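Local coordinates for aspartate aminotransferase, mitochondrial (Trypanosoma brucei brucei, PDB 4W5K), which probably transfers amino groups between L-aspartate and 2-oxoglutarate with pyridoxal 5'-phosphate as cofactor, working as a homodimer, at residues 73-78 and 254-259; 102-107 and 238-243; 214-219 and 342-347. The protein carries 1 engineered substitution. One frame throughout, in Å; residues are numbered along the deposited sequence. Where two conformers were deposited one is given.

Contact 1 (73-78 and 254-259)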
ATOM      1  N   GLU A  73      13.398   8.456  -9.487  1.00 20.82           N
ATOM      2  CA  GLU A  73      14.367   9.439  -9.958  0.66 21.70           C
ATOM      3  C   GLU A  73      13.768  10.852 -10.037  1.00 22.70           C
ATOM      4  O   GLU A  73      14.395  11.824  -9.576  1.00 24.24           O
ATOM      5  CB  GLU A  73      14.897   9.020 -11.328  0.66 26.26           C
ATOM      6  CG  GLU A  73      15.950   9.931 -11.908  0.66 30.63           C
ATOM      7  CD  GLU A  73      16.584   9.335 -13.146  0.66 40.59           C
ATOM      8  OE1 GLU A  73      17.128  10.102 -13.963  0.66 46.71           O
ATOM      9  OE2 GLU A  73      16.531   8.091 -13.295  0.66 43.42           O
ATOM     10  N   GLU A  74      12.571  10.966 -10.614  1.00 22.30           N
ATOM     11  CA  GLU A  74      11.911  12.276 -10.712  1.00 21.54           C
ATOM     12  C   GLU A  74      11.500  12.811  -9.330  1.00 22.45           C
ATOM     13  O   GLU A  74      11.597  14.016  -9.085  1.00 23.01           O
ATOM     14  CB  GLU A  74      10.680  12.213 -11.627  1.00 23.50           C
ATOM     15  CG  GLU A  74      10.987  11.962 -13.112  1.00 27.34           C
ATOM     16  CD  GLU A  74      12.045  12.891 -13.681  1.00 32.99           C
ATOM     17  OE1 GLU A  74      11.872  14.131 -13.593  1.00 28.87           O
ATOM     18  OE2 GLU A  74      13.044  12.374 -14.233  1.00 35.33           O
ATOM     19  N   ALA A  75      11.053  11.931  -8.437  1.00 21.73           N
ATOM     20  CA  ALA A  75      10.714  12.343  -7.070  1.00 22.16           C
ATOM     21  C   ALA A  75      11.932  12.928  -6.360  1.00 22.42           C
ATOM     22  O   ALA A  75      11.837  13.984  -5.721  1.00 21.35           O
ATOM     23  CB  ALA A  75      10.156  11.183  -6.274  1.00 17.34           C
ATOM     24  N   GLN A  76      13.070  12.240  -6.471  1.00 18.81           N
ATOM     25  CA  GLN A  76      14.326  12.772  -5.931  1.00 19.73           C
ATOM     26  C   GLN A  76      14.646  14.167  -6.456  1.00 23.23           C
ATOM     27  O   GLN A  76      14.998  15.079  -5.682  1.00 21.61           O
ATOM     28  CB  GLN A  76      15.494  11.860  -6.287  1.00 23.51           C
ATOM     29  CG  GLN A  76      15.461  10.511  -5.629  1.00 22.36           C
ATOM     30  CD  GLN A  76      16.613   9.646  -6.121  1.00 23.67           C
ATOM     31  OE1 GLN A  76      16.923   9.634  -7.313  1.00 25.28           O
ATOM     32  NE2 GLN A  76      17.300   8.985  -5.196  1.00 22.92           N
ATOM     33  N   LYS A  77      14.586  14.319  -7.776  1.00 19.24           N
ATOM     34  CA  LYS A  77      14.961  15.589  -8.401  1.00 28.42           C
ATOM     35  C   LYS A  77      14.009  16.724  -8.007  1.00 26.07           C
ATOM     36  O   LYS A  77      14.441  17.884  -7.839  1.00 24.00           O
ATOM     37  CB  LYS A  77      15.021  15.441  -9.924  1.00 27.03           C
ATOM     38  CG  LYS A  77      16.210  14.598 -10.395  1.00 29.84           C
ATOM     39  CD  LYS A  77      16.393  14.633 -11.906  1.00 36.35           C
ATOM     40  CE  LYS A  77      15.184  14.079 -12.632  1.00 41.50           C
ATOM     41  NZ  LYS A  77      15.447  13.891 -14.099  1.00 46.82           N
ATOM     42  N   LEU A  78      12.727  16.394  -7.854  1.00 25.22           N
ATOM     43  CA  LEU A  78      11.725  17.395  -7.457  1.00 24.78           C
ATOM     44  C   LEU A  78      11.956  17.814  -6.006  1.00 23.48           C
ATOM     45  O   LEU A  78      11.870  19.002  -5.672  1.00 22.22           O
ATOM     46  CB  LEU A  78      10.293  16.854  -7.640  1.00 22.31           C
ATOM     47  CG  LEU A  78       9.179  17.765  -7.103  1.00 26.38           C
ATOM     48  CD1 LEU A  78       9.103  19.064  -7.897  1.00 24.07           C
ATOM     49  CD2 LEU A  78       7.837  17.035  -7.115  1.00 25.70           C
ATOM     50  N   CYS A 254       0.404   7.664  -3.516  1.00 16.39           N
ATOM     51  CA  CYS A 254       1.647   7.892  -4.217  1.00 16.41           C
ATOM     52  C   CYS A 254       2.540   8.804  -3.388  1.00 18.25           C
ATOM     53  O   CYS A 254       2.143   9.929  -3.060  1.00 16.07           O
ATOM     54  CB  CYS A 254       1.372   8.530  -5.579  1.00 17.13           C
ATOM     55  SG  CYS A 254       2.817   8.782  -6.592  1.00 20.87           S
ATOM     56  N   GLY A 255       3.713   8.298  -3.035  1.00 16.22           N
ATOM     57  CA  GLY A 255       4.727   9.108  -2.350  1.00 15.28           C
ATOM     58  C   GLY A 255       6.119   8.529  -2.551  1.00 16.57           C
ATOM     59  O   GLY A 255       6.287   7.523  -3.274  1.00 17.64           O
ATOM     60  N   ALA A 256       7.115   9.169  -1.937  1.00 16.86           N
ATOM     61  CA  ALA A 256       8.482   8.635  -1.946  1.00 17.06           C
ATOM     62  C   ALA A 256       9.159   8.925  -0.606  1.00 18.36           C
ATOM     63  O   ALA A 256       8.786   9.846   0.122  1.00 16.16           O
ATOM     64  CB  ALA A 256       9.305   9.248  -3.112  1.00 17.48           C
ATOM     65  N   LEU A 257      10.160   8.114  -0.316  1.00 16.25           N
ATOM     66  CA  LEU A 257      10.993   8.210   0.870  1.00 16.63           C
ATOM     67  C   LEU A 257      12.438   8.401   0.442  1.00 18.89           C
ATOM     68  O   LEU A 257      12.895   7.732  -0.479  1.00 19.71           O
ATOM     69  CB  LEU A 257      10.833   6.942   1.714  1.00 16.13           C
ATOM     70  CG  LEU A 257      11.815   6.753   2.869  1.00 17.54           C
ATOM     71  CD1 LEU A 257      11.612   7.846   3.918  1.00 19.43           C
ATOM     72  CD2 LEU A 257      11.554   5.406   3.488  1.00 18.09           C
ATOM     73  N   HIS A 258      13.176   9.290   1.124  1.00 16.84           N
ATOM     74  CA  HIS A 258      14.571   9.575   0.780  1.00 18.89           C
ATOM     75  C   HIS A 258      15.385   9.580   2.057  1.00 17.90           C
ATOM     76  O   HIS A 258      14.949  10.203   3.030  1.00 18.72           O
ATOM     77  CB  HIS A 258      14.713  10.948   0.095  1.00 18.85           C
ATOM     78  CG  HIS A 258      13.769  11.145  -1.050  1.00 20.12           C
ATOM     79  ND1 HIS A 258      13.951  10.550  -2.283  1.00 22.15           N
ATOM     80  CD2 HIS A 258      12.643  11.893  -1.149  1.00 24.02           C
ATOM     81  CE1 HIS A 258      12.970  10.922  -3.091  1.00 20.58           C
ATOM     82  NE2 HIS A 258      12.160  11.734  -2.424  1.00 20.36           N
ATOM     83  N   ILE A 259      16.515   8.878   2.071  1.00 18.92           N
ATOM     84  CA  ILE A 259      17.463   8.969   3.180  1.00 18.86           C
ATOM     85  C   ILE A 259      18.855   9.300   2.659  1.00 21.04           C
ATOM     86  O   ILE A 259      19.454   8.533   1.912  1.00 21.49           O
ATOM     87  CB  ILE A 259      17.566   7.656   4.019  1.00 20.08           C
ATOM     88  CG1 ILE A 259      16.176   7.149   4.454  1.00 19.43           C
ATOM     89  CG2 ILE A 259      18.540   7.870   5.209  1.00 19.34           C
ATOM     90  CD1 ILE A 259      15.609   6.073   3.506  1.00 22.19           C
TER
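A75 and A256 meet methyl to methyl, with A75 CB 3.8 Å from A256 CB. Two residues along the strand, on the same face, H258 reaches back to the same helix and brings its imidazole against Q76, where H258 CE1 lies 3.6 Å from Q76 CG. The ring is approached obliquely, by the aliphatic part of the glutamine and by the backbone of A75, whose carbonyl carbon is 4.0 Å from H258 CE1.

Q76 sets CG beside its backbone N (chi1 -67°) and then runs extended, which carries the amide past the imidazole, the two planes only 25° apart. The amide thus reaches S94 of strand 92-97, with Q76 NE2 hydrogen-bonded to S94 OG. The same hydroxyl bonds H258 ND1, so one serine ties down both polar side chains of the contact, Q76 and H258. S94 fixes the buried ring through ND1 and F80 meets it edge-to-face, while the side chain of Q241 lies near H258 NE2.

The segment axes approach to 9.0 Å and cross at -67°, so helix 69-80 runs across the strand. A256 and H258 face this helix, while the alternating L257 touches helix 99-110. Helices on both faces of a mixed sheet are the three-layer architecture of the large domain of class I pyridoxal-phosphate-dependent aminotransferases.

Contact 2 (102-107 and 238-243). With PLP (pyridoxal-5'-phosphate), chain C.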
ATOM      1  N   GLY A 102       3.066   6.060   4.002  1.00 14.11           N
ATOM      2  CA  GLY A 102       3.969   4.917   3.807  1.00 17.68           C
ATOM      3  C   GLY A 102       5.435   5.306   4.006  1.00 18.96           C
ATOM      4  O   GLY A 102       6.224   4.567   4.615  1.00 17.38           O
ATOM      5  N   ALA A 103       5.824   6.480   3.512  1.00 15.62           N
ATOM      6  CA  ALA A 103       7.202   6.911   3.711  1.00 18.22           C
ATOM      7  C   ALA A 103       7.515   7.144   5.189  1.00 18.50           C
ATOM      8  O   ALA A 103       8.603   6.813   5.654  1.00 17.35           O
ATOM      9  CB  ALA A 103       7.502   8.206   2.906  1.00 17.61           C
ATOM     10  N   LEU A 104       6.576   7.732   5.932  1.00 16.24           N
ATOM     11  CA  LEU A 104       6.790   7.930   7.379  1.00 16.04           C
ATOM     12  C   LEU A 104       6.967   6.593   8.083  1.00 14.62           C
ATOM     13  O   LEU A 104       7.842   6.439   8.941  1.00 18.35           O
ATOM     14  CB  LEU A 104       5.617   8.684   8.002  1.00 15.95           C
ATOM     15  CG  LEU A 104       5.611  10.138   7.541  1.00 18.13           C
ATOM     16  CD1 LEU A 104       4.215  10.717   7.733  1.00 21.64           C
ATOM     17  CD2 LEU A 104       6.691  10.977   8.339  1.00 17.32           C
ATOM     18  N   ARG A 105       6.112   5.630   7.753  1.00 14.36           N
ATOM     19  CA  ARG A 105       6.165   4.313   8.393  1.00 14.85           C
ATOM     20  C   ARG A 105       7.418   3.521   7.994  1.00 19.43           C
ATOM     21  O   ARG A 105       8.140   2.996   8.874  1.00 18.82           O
ATOM     22  CB  ARG A 105       4.910   3.490   8.050  1.00 15.49           C
ATOM     23  CG  ARG A 105       4.943   2.011   8.510  1.00 16.06           C
ATOM     24  CD  ARG A 105       5.110   1.871  10.026  1.00 17.58           C
ATOM     25  NE  ARG A 105       5.122   0.456  10.413  1.00 17.98           N
ATOM     26  CZ  ARG A 105       4.039  -0.262  10.724  1.00 18.14           C
ATOM     27  NH1 ARG A 105       2.836   0.308  10.695  1.00 18.79           N
ATOM     28  NH2 ARG A 105       4.167  -1.549  11.077  1.00 18.71           N
ATOM     29  N   ILE A 106       7.666   3.403   6.689  1.00 16.82           N
ATOM     30  CA  ILE A 106       8.844   2.656   6.223  1.00 16.77           C
ATOM     31  C   ILE A 106      10.129   3.351   6.714  1.00 18.37           C
ATOM     32  O   ILE A 106      11.047   2.690   7.174  1.00 19.04           O
ATOM     33  CB  ILE A 106       8.864   2.499   4.700  1.00 18.59           C
ATOM     34  CG1 ILE A 106       7.712   1.578   4.256  1.00 20.38           C
ATOM     35  CG2 ILE A 106      10.194   1.933   4.230  1.00 19.71           C
ATOM     36  CD1 ILE A 106       7.814   0.130   4.722  1.00 23.24           C
ATOM     37  N   GLY A 107      10.176   4.680   6.628  1.00 16.14           N
ATOM     38  CA  GLY A 107      11.314   5.415   7.191  1.00 17.10           C
ATOM     39  C   GLY A 107      11.496   5.156   8.660  1.00 18.32           C
ATOM     40  O   GLY A 107      12.634   4.942   9.127  1.00 18.97           O
ATOM     41  N   ILE A 238      16.186  12.371   6.575  1.00 16.87           N
ATOM     42  CA  ILE A 238      15.088  11.556   6.051  1.00 16.30           C
ATOM     43  C   ILE A 238      14.008  12.495   5.531  1.00 18.67           C
ATOM     44  O   ILE A 238      13.708  13.492   6.184  1.00 19.19           O
ATOM     45  CB  ILE A 238      14.471  10.634   7.122  1.00 17.21           C
ATOM     46  CG1 ILE A 238      15.561   9.821   7.819  1.00 22.93           C
ATOM     47  CG2 ILE A 238      13.415   9.678   6.502  1.00 19.38           C
ATOM     48  CD1 ILE A 238      15.782  10.236   9.231  1.00 25.85           C
ATOM     49  N   VAL A 239      13.431  12.178   4.371  1.00 16.35           N
ATOM     50  CA  VAL A 239      12.331  12.979   3.838  1.00 17.80           C
ATOM     51  C   VAL A 239      11.182  12.065   3.416  1.00 17.24           C
ATOM     52  O   VAL A 239      11.402  11.144   2.625  1.00 18.55           O
ATOM     53  CB  VAL A 239      12.749  13.820   2.615  1.00 16.25           C
ATOM     54  CG1 VAL A 239      11.568  14.699   2.157  1.00 16.01           C
ATOM     55  CG2 VAL A 239      13.956  14.717   2.947  1.00 20.23           C
ATOM     56  N   ALA A 240       9.980  12.307   3.960  1.00 14.43           N
ATOM     57  CA  ALA A 240       8.765  11.608   3.535  1.00 14.93           C
ATOM     58  C   ALA A 240       8.017  12.559   2.623  1.00 14.28           C
ATOM     59  O   ALA A 240       7.612  13.646   3.052  1.00 17.37           O
ATOM     60  CB  ALA A 240       7.896  11.220   4.734  1.00 16.69           C
ATOM     61  N   GLN A 241       7.871  12.164   1.361  1.00 13.63           N
ATOM     62  CA  GLN A 241       7.352  13.056   0.334  1.00 14.74           C
ATOM     63  C   GLN A 241       6.000  12.547  -0.192  1.00 16.03           C
ATOM     64  O   GLN A 241       5.911  11.443  -0.728  1.00 16.27           O
ATOM     65  CB  GLN A 241       8.396  13.172  -0.803  1.00 16.43           C
ATOM     66  CG  GLN A 241       7.967  13.937  -2.028  1.00 17.80           C
ATOM     67  CD  GLN A 241       9.057  13.958  -3.084  1.00 21.02           C
ATOM     68  OE1 GLN A 241       9.807  12.987  -3.226  1.00 20.71           O
ATOM     69  NE2 GLN A 241       9.120  15.038  -3.868  1.00 22.51           N
ATOM     70  N   SER A 242       4.957  13.363  -0.057  1.00 16.26           N
ATOM     71  CA  SER A 242       3.616  12.999  -0.533  1.00 16.17           C
ATOM     72  C   SER A 242       3.252  13.660  -1.856  1.00 15.56           C
ATOM     73  O   SER A 242       3.487  14.858  -2.051  1.00 19.25           O
ATOM     74  CB  SER A 242       2.560  13.377   0.522  1.00 17.22           C
ATOM     75  OG  SER A 242       1.248  13.164   0.019  1.00 16.39           O
ATOM     76  N   PHE A 243       2.640  12.883  -2.754  1.00 15.61           N
ATOM     77  CA  PHE A 243       2.093  13.432  -3.982  1.00 17.21           C
ATOM     78  C   PHE A 243       0.583  13.529  -3.954  1.00 16.59           C
ATOM     79  O   PHE A 243      -0.052  13.840  -4.977  1.00 18.18           O
ATOM     80  CB  PHE A 243       2.593  12.595  -5.174  1.00 19.75           C
ATOM     81  CG  PHE A 243       4.072  12.701  -5.353  1.00 19.54           C
ATOM     82  CD1 PHE A 243       4.646  13.919  -5.694  1.00 21.27           C
ATOM     83  CD2 PHE A 243       4.906  11.631  -5.081  1.00 18.89           C
ATOM     84  CE1 PHE A 243       6.032  14.044  -5.813  1.00 27.80           C
ATOM     85  CE2 PHE A 243       6.292  11.748  -5.219  1.00 21.03           C
ATOM     86  CZ  PHE A 243       6.854  12.950  -5.583  1.00 22.45           C
TER
HETATM   87  N1  PLP C 500       1.797  14.110   6.741  0.88 19.62           N
HETATM   88  C2  PLP C 500       1.021  15.244   6.788  0.88 20.42           C
HETATM   89  C2A PLP C 500       1.544  16.428   7.535  0.88 15.88           C
HETATM   90  C3  PLP C 500      -0.221  15.282   6.153  0.88 18.73           C
HETATM   91  O3  PLP C 500      -1.018  16.393   6.202  0.88 22.99           O
HETATM   92  C4  PLP C 500      -0.675  14.167   5.462  0.88 23.74           C
HETATM   93  C4A PLP C 500      -1.899  14.315   4.602  0.88 32.47           C
HETATM   94  O4A PLP C 500      -3.007  14.329   5.145  0.88 36.77           O
HETATM   95  C5  PLP C 500       0.112  13.016   5.412  0.88 25.13           C
HETATM   96  C6  PLP C 500       1.358  13.001   6.042  0.88 24.08           C
HETATM   97  C5A PLP C 500      -0.375  11.771   4.687  0.88 25.39           C
HETATM   98  O4P PLP C 500      -0.257  11.924   3.300  0.88 19.87           O
HETATM   99  P   PLP C 500      -0.555  10.756   2.314  0.88 15.20           P
HETATM  100  O1P PLP C 500      -1.993  10.776   1.891  0.88 19.75           O
HETATM  101  O2P PLP C 500      -0.214   9.438   2.965  0.88 13.41           O
HETATM  102  O3P PLP C 500       0.351  11.019   1.133  0.88 20.06           O
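L104 links the strand to the flat cofactor: while its CG packs on A240, L104 CD1 meets the pyridine ring of pyridoxal-5'-phosphate at its edge, near the ring plane, 4.0 Å from C6, the carbon next to the ring nitrogen.

A240 CB is the point at which the helix and strand lock. A103 CB touches it at 3.5 Å, and L104 adds its branch point, with CG 3.8 Å from A240 CB and CD2 equally near. Chi1 of L104 (-70°), which sets CG beside the backbone N, brings that branch point to A240; chi2 then turns CD2 to the strand and CD1 to the cofactor. Because both nearest residues are alanines, the backbones come unusually near, A103 CA lying 5.0 Å from A240 CA. The segments run nearly antiparallel, at 154°.

This is helix 99-110 laid along the central sheet of a fold type I aminotransferase, its first turn at the cofactor phosphate. G100 N and T101 OG1 bond the cofactor there, and the helix dipole would probably help to stabilise the phosphate's charge. From the strand's C-terminal end S242 contributes OG, placed anti to its own backbone N (chi1 174°), as donor to PLP O3P at 2.6 Å. S244 N in turn bonds S242 OG, so the serine hydroxyl is tied to both the next loop and the phosphate.

On the same sheet face A103 also touches L257 of the neighbouring strand 255-260, while on the helix's other flank R105 gives NH1 to the P280 carbonyl of the second subunit.

Contact 3 (214-219 and 342-347)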
ATOM      1  N   GLY A 214       4.963  22.765  -3.117  1.00 15.71           N
ATOM      2  CA  GLY A 214       4.289  23.409  -4.240  1.00 19.28           C
ATOM      3  C   GLY A 214       2.835  23.734  -3.956  1.00 23.80           C
ATOM      4  O   GLY A 214       2.366  24.819  -4.293  1.00 22.66           O
ATOM      5  N   PHE A 215       2.115  22.788  -3.355  1.00 22.02           N
ATOM      6  CA  PHE A 215       0.752  23.032  -2.899  1.00 22.17           C
ATOM      7  C   PHE A 215       0.706  24.171  -1.869  1.00 22.73           C
ATOM      8  O   PHE A 215      -0.177  25.039  -1.907  1.00 21.23           O
ATOM      9  CB  PHE A 215       0.148  21.725  -2.312  1.00 19.47           C
ATOM     10  CG  PHE A 215      -1.291  21.857  -1.897  1.00 20.44           C
ATOM     11  CD1 PHE A 215      -1.623  22.274  -0.618  1.00 22.08           C
ATOM     12  CD2 PHE A 215      -2.322  21.601  -2.811  1.00 18.39           C
ATOM     13  CE1 PHE A 215      -2.949  22.433  -0.231  1.00 27.33           C
ATOM     14  CE2 PHE A 215      -3.651  21.757  -2.438  1.00 23.67           C
ATOM     15  CZ  PHE A 215      -3.977  22.163  -1.155  1.00 26.86           C
ATOM     16  N   ALA A 216       1.669  24.184  -0.960  1.00 21.13           N
ATOM     17  CA  ALA A 216       1.640  25.164   0.140  1.00 20.65           C
ATOM     18  C   ALA A 216       1.637  26.617  -0.315  1.00 24.75           C
ATOM     19  O   ALA A 216       0.763  27.398   0.093  1.00 25.17           O
ATOM     20  CB  ALA A 216       2.826  24.899   1.069  1.00 20.18           C
ATOM     21  N   THR A 217       2.583  27.000  -1.176  1.00 21.09           N
ATOM     22  CA  THR A 217       2.704  28.409  -1.539  1.00 21.87           C
ATOM     23  C   THR A 217       2.716  28.650  -3.048  1.00 21.84           C
ATOM     24  O   THR A 217       2.782  29.807  -3.503  1.00 25.32           O
ATOM     25  CB  THR A 217       3.991  29.064  -0.940  1.00 24.08           C
ATOM     26  OG1 THR A 217       5.156  28.627  -1.658  1.00 21.56           O
ATOM     27  CG2 THR A 217       4.128  28.814   0.563  1.00 23.51           C
ATOM     28  N   GLY A 218       2.679  27.563  -3.817  1.00 22.01           N
ATOM     29  CA  GLY A 218       2.706  27.643  -5.270  1.00 23.32           C
ATOM     30  C   GLY A 218       4.122  27.693  -5.812  1.00 24.15           C
ATOM     31  O   GLY A 218       4.325  27.803  -7.011  1.00 28.14           O
ATOM     32  N   GLN A 219       5.102  27.625  -4.914  1.00 23.18           N
ATOM     33  CA  GLN A 219       6.508  27.772  -5.291  1.00 21.81           C
ATOM     34  C   GLN A 219       7.259  26.513  -4.872  1.00 20.56           C
ATOM     35  O   GLN A 219       7.525  26.333  -3.688  1.00 20.11           O
ATOM     36  CB  GLN A 219       7.136  29.006  -4.605  1.00 22.61           C
ATOM     37  CG  GLN A 219       6.243  30.275  -4.600  1.00 29.58           C
ATOM     38  CD  GLN A 219       6.683  31.341  -3.560  1.00 44.88           C
ATOM     39  OE1 GLN A 219       7.152  32.421  -3.934  1.00 50.14           O
ATOM     40  NE2 GLN A 219       6.507  31.044  -2.259  1.00 31.58           N
ATOM     41  N   ARG A 342      -1.595  34.714   8.074  1.00 20.49           N
ATOM     42  CA  ARG A 342      -0.192  34.397   8.319  1.00 19.65           C
ATOM     43  C   ARG A 342       0.034  32.904   8.131  1.00 21.30           C
ATOM     44  O   ARG A 342       1.084  32.463   7.638  1.00 23.00           O
ATOM     45  CB  ARG A 342       0.231  34.804   9.731  1.00 20.54           C
ATOM     46  CG  ARG A 342       1.729  34.748   9.931  1.00 22.85           C
ATOM     47  CD  ARG A 342       2.145  35.297  11.299  1.00 24.44           C
ATOM     48  NE  ARG A 342       1.447  36.550  11.595  1.00 28.56           N
ATOM     49  CZ  ARG A 342       0.454  36.682  12.479  1.00 31.67           C
ATOM     50  NH1 ARG A 342       0.024  35.640  13.198  1.00 28.56           N
ATOM     51  NH2 ARG A 342      -0.106  37.875  12.656  1.00 29.09           N
ATOM     52  N   GLN A 343      -0.971  32.137   8.530  1.00 18.62           N
ATOM     53  CA  GLN A 343      -0.940  30.672   8.340  1.00 18.35           C
ATOM     54  C   GLN A 343      -0.949  30.279   6.856  1.00 19.17           C
ATOM     55  O   GLN A 343      -1.461  31.007   6.002  1.00 21.89           O
ATOM     56  CB  GLN A 343      -2.132  30.052   9.068  1.00 17.75           C
ATOM     57  CG  GLN A 343      -2.041  30.014  10.579  1.00 16.82           C
ATOM     58  CD  GLN A 343      -3.401  29.773  11.200  1.00 20.05           C
ATOM     59  OE1 GLN A 343      -4.365  29.486  10.490  1.00 20.95           O
ATOM     60  NE2 GLN A 343      -3.494  29.895  12.521  1.00 20.44           N
ATOM     61  N   VAL A 344      -0.400  29.093   6.562  1.00 19.21           N
ATOM     62  CA  VAL A 344      -0.225  28.614   5.192  1.00 21.11           C
ATOM     63  C   VAL A 344      -0.873  27.238   4.998  1.00 18.49           C
ATOM     64  O   VAL A 344      -0.667  26.332   5.795  1.00 19.60           O
ATOM     65  CB  VAL A 344       1.291  28.527   4.841  1.00 24.40           C
ATOM     66  CG1 VAL A 344       1.531  27.897   3.466  1.00 21.23           C
ATOM     67  CG2 VAL A 344       1.941  29.909   4.946  1.00 26.81           C
ATOM     68  N   GLY A 345      -1.660  27.104   3.929  1.00 20.24           N
ATOM     69  CA  GLY A 345      -2.178  25.799   3.543  1.00 21.07           C
ATOM     70  C   GLY A 345      -3.636  25.577   3.905  1.00 20.31           C
ATOM     71  O   GLY A 345      -4.340  26.505   4.363  1.00 22.49           O
ATOM     72  N   MET A 346      -4.080  24.331   3.725  1.00 21.55           N
ATOM     73  CA  MET A 346      -5.497  23.991   3.843  1.00 25.33           C
ATOM     74  C   MET A 346      -6.042  23.988   5.255  1.00 22.35           C
ATOM     75  O   MET A 346      -7.245  24.086   5.438  1.00 27.51           O
ATOM     76  CB  MET A 346      -5.758  22.598   3.250  1.00 31.64           C
ATOM     77  CG  MET A 346      -5.868  22.581   1.777  1.00 36.86           C
ATOM     78  SD  MET A 346      -6.487  20.956   1.298  1.00 27.80           S
ATOM     79  CE  MET A 346      -5.015  19.920   1.415  1.00 29.53           C
ATOM     80  N   MET A 347      -5.167  23.846   6.250  1.00 20.75           N
ATOM     81  CA  MET A 347      -5.616  23.740   7.638  1.00 20.55           C
ATOM     82  C   MET A 347      -5.281  24.964   8.442  1.00 21.83           C
ATOM     83  O   MET A 347      -4.139  25.436   8.412  1.00 20.80           O
ATOM     84  CB  MET A 347      -4.980  22.533   8.329  1.00 19.74           C
ATOM     85  CG  MET A 347      -5.221  21.244   7.639  1.00 23.67           C
ATOM     86  SD  MET A 347      -6.977  20.887   7.711  1.00 30.40           S
ATOM     87  CE  MET A 347      -7.026  19.418   6.695  1.00 41.01           C
TER
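M346 wraps around one edge of the F215 ring. Its CG meets the CE1-CZ edge in the ring plane, 3.5 Å from F215 CZ, and the bend at chi3 (-79°) brings the terminal methyl to the same two carbons from one side of the plane, M346 CE lying 3.6 Å from F215 CE1. The sulfur makes an oblique Met-aromatic contact, M346 SD standing 4.9 Å from the F215 ring centroid and 66° off its normal. F215 reaches this spot because its CG is anti to the backbone N (chi1 -176°).

The other half centres on V344. Its CG1 meets the backbone of the other loop at A216 O, 3.5 Å away, packs on A216 CB, and touches T217 CG2 at 4.0 Å. The T217 hydroxyl turns to other partners: Q219 NE2 donates to T217 OG1 along a nearly straight path, in the plane of its amide, and D223 OD1 also bonds it.

Both pieces are loops. Residues 214-219 lead from strand 205-210 into helix 220-223; residues 342-347 run from helix 338-342 into strand 347-349, bonded to G184 and V376 through the backbones of V344 and M346, and to R321 of helix 300-331 through G345 O.

Overall arrangement
From the N terminus, helix 69-80 opens contact 1, which closes only at strand 255-260. Contact 2 opens later, on helix 99-110, and closes earlier, on strand 238-242, so it nests inside contact 1. Contact 3 starts at 214-219, within both loops, but ends at 342-347, beyond them, and therefore crosses both. Contacts 1 and 2 have centres 9 Å apart and join directly, since their strands are antiparallel neighbours in the central sheet: A256 O lies 2.8 Å from Q241 N, a probable hydrogen bond. Contact 3, centred about 20 Å from either, touches neither; it ties the loop after strand 205-210 to the segment entering strand 347-349.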